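Local atomic coordinates of protein F-93 (Sulfolobus virus 1, PDB entry 1TBX), a protein that probably acts as a homodimeric winged-helix transcription factor that recognises a palindromic or pseudo-palindromic DNA target. Residues I12-L17 against G54-R59. Numbering follows the deposited sequence.
Sequences IVLAYL and GFVKER
L17 N bonds to V13 O (3.1 Å) and, weakly, to L14 O (3.2 Å) in helix 9-17. L17 and L14 both reach V56 across the contact. In this winged-helix fold, a turn leads from helix 40-52 into strand 56-61, the first strand of the wing hairpin. A Schellman motif ends that helix, with F55 N bonded to L50 O, G54 N to I51 O, and G54 as its C-prime residue at positive phi (76°). V56 is also joined to L50 by a backbone hydrogen bond. F55 and V56 then direct their side chains toward helix 9-17.

The contact with that helix is apolar and buried, and no hydrogen bond crosses it. The CA atoms of L14 and V56 lie 8.0 Å apart. L14 and L17 are one turn apart on the helix, and both lend a methyl to V56. V56 CG2 faces the gap between the two leucine methyls and touches both, 3.8 Å from L14 CD1 and 3.7 Å from L17 CD2. The two leucine methyls are themselves 5.1 Å apart. The L14 and V56 side chains run past each other in opposite directions. L17 meets V56 at a slant, and its CD2 also lies 4.1 Å from V56 CG1. CG of L17 lies anti to the backbone N (chi1 -176°), which extends the side chain to the valine.

L14 crosses F55 at about a right angle. CD1 packs on V56 CG2 and F55 CB, while CD2 approaches the F55 ring obliquely.

Other elements complete this core. L50 packs on V56, and F76 and L80 of helix 71-94 touch L14. F6 of the second subunit packs on L14 and meets the F55 ring edge-to-face, so the contact adjoins the homodimer interface. At the base of the F55 side chain, CB lies 4.2 Å from L14 CD1.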
# COMPACT_ATOMS: atom_id res chain seq x y z
N ILE A 12 -2.15 0.74 -6.61
CA ILE A 12 -1.95 -0.25 -7.66
C ILE A 12 -1.79 0.41 -9.03
O ILE A 12 -0.81 0.13 -9.75
CB ILE A 12 -3.10 -1.25 -7.67
CG1 ILE A 12 -3.16 -1.93 -6.31
CG2 ILE A 12 -2.88 -2.29 -8.73
CD1 ILE A 12 -4.50 -2.49 -5.98
N VAL A 13 -2.74 1.30 -9.38
CA VAL A 13 -2.80 1.94 -10.66
C VAL A 13 -1.49 2.67 -10.85
O VAL A 13 -0.83 2.51 -11.85
CB VAL A 13 -3.97 2.91 -10.71
CG1 VAL A 13 -3.90 3.73 -11.99
CG2 VAL A 13 -5.38 2.13 -10.51
N LEU A 14 -1.06 3.41 -9.85
CA LEU A 14 0.22 4.10 -9.96
C LEU A 14 1.42 3.16 -10.27
O LEU A 14 2.22 3.42 -11.18
CB LEU A 14 0.47 4.91 -8.68
CG LEU A 14 1.50 6.03 -8.85
CD1 LEU A 14 1.11 6.86 -10.05
CD2 LEU A 14 1.66 6.88 -7.57
N ALA A 15 1.53 2.08 -9.51
CA ALA A 15 2.60 1.10 -9.67
C ALA A 15 2.59 0.55 -11.08
O ALA A 15 3.62 0.45 -11.72
CB ALA A 15 2.42 -0.02 -8.70
N TYR A 16 1.41 0.21 -11.57
CA TYR A 16 1.30 -0.42 -12.88
C TYR A 16 1.66 0.51 -14.03
O TYR A 16 2.11 0.05 -15.10
CB TYR A 16 -0.08 -1.01 -13.05
CG TYR A 16 -0.09 -2.38 -12.44
CD1 TYR A 16 -0.07 -2.57 -11.04
CD2 TYR A 16 -0.02 -3.51 -13.26
CE1 TYR A 16 -0.03 -3.87 -10.49
CE2 TYR A 16 0.01 -4.82 -12.74
CZ TYR A 16 0.00 -4.99 -11.37
OH TYR A 16 0.05 -6.29 -10.92
N LEU A 17 1.49 1.80 -13.82
CA LEU A 17 1.79 2.76 -14.86
C LEU A 17 3.32 2.85 -15.08
O LEU A 17 3.79 3.09 -16.21
CB LEU A 17 1.23 4.13 -14.48
CG LEU A 17 1.37 5.24 -15.50
CD1 LEU A 17 1.01 4.71 -16.86
CD2 LEU A 17 0.49 6.39 -15.10
N GLY A 54 -1.54 15.20 -8.85
CA GLY A 54 -0.34 15.55 -9.58
C GLY A 54 0.72 14.48 -9.74
O GLY A 54 1.91 14.81 -9.90
N PHE A 55 0.29 13.21 -9.69
CA PHE A 55 1.14 12.06 -9.93
C PHE A 55 1.11 11.57 -11.37
O PHE A 55 2.08 10.98 -11.82
CB PHE A 55 0.68 10.92 -9.08
CG PHE A 55 0.81 11.16 -7.62
CD1 PHE A 55 -0.31 11.48 -6.86
CD2 PHE A 55 2.03 11.04 -6.98
CE1 PHE A 55 -0.22 11.67 -5.49
CE2 PHE A 55 2.12 11.25 -5.61
CZ PHE A 55 0.98 11.56 -4.87
N VAL A 56 0.01 11.83 -12.08
CA VAL A 56 -0.22 11.28 -13.43
C VAL A 56 -0.75 12.36 -14.34
O VAL A 56 -1.47 13.27 -13.88
CB VAL A 56 -1.27 10.15 -13.35
CG1 VAL A 56 -1.81 9.74 -14.71
CG2 VAL A 56 -0.70 8.93 -12.62
N LYS A 57 -0.41 12.28 -15.62
CA LYS A 57 -0.98 13.18 -16.61
C LYS A 57 -1.74 12.36 -17.65
O LYS A 57 -1.29 11.30 -18.04
CB LYS A 57 0.10 14.06 -17.26
CG LYS A 57 0.27 15.43 -16.57
CD LYS A 57 1.69 16.08 -16.74
CE LYS A 57 1.85 17.43 -15.95
NZ LYS A 57 2.46 18.60 -16.71
N GLU A 58 -2.91 12.83 -18.07
CA GLU A 58 -3.59 12.16 -19.15
C GLU A 58 -3.68 13.04 -20.40
O GLU A 58 -4.26 14.13 -20.33
CB GLU A 58 -4.99 11.74 -18.73
CG GLU A 58 -5.77 11.01 -19.82
CD GLU A 58 -7.06 10.46 -19.29
OE1 GLU A 58 -7.31 9.24 -19.46
OE2 GLU A 58 -7.80 11.26 -18.67
N ARG A 59 -3.13 12.57 -21.53
CA ARG A 59 -3.24 13.27 -22.83
C ARG A 59 -4.02 12.47 -23.88
O ARG A 59 -3.97 11.24 -23.92
CB ARG A 59 -1.87 13.63 -23.40
CG ARG A 59 -0.89 14.31 -22.42
CD ARG A 59 0.48 14.63 -23.05
NE ARG A 59 1.58 13.91 -22.39
CZ ARG A 59 2.81 13.78 -22.90
NH1 ARG A 59 3.12 14.31 -24.09
NH2 ARG A 59 3.75 13.12 -22.21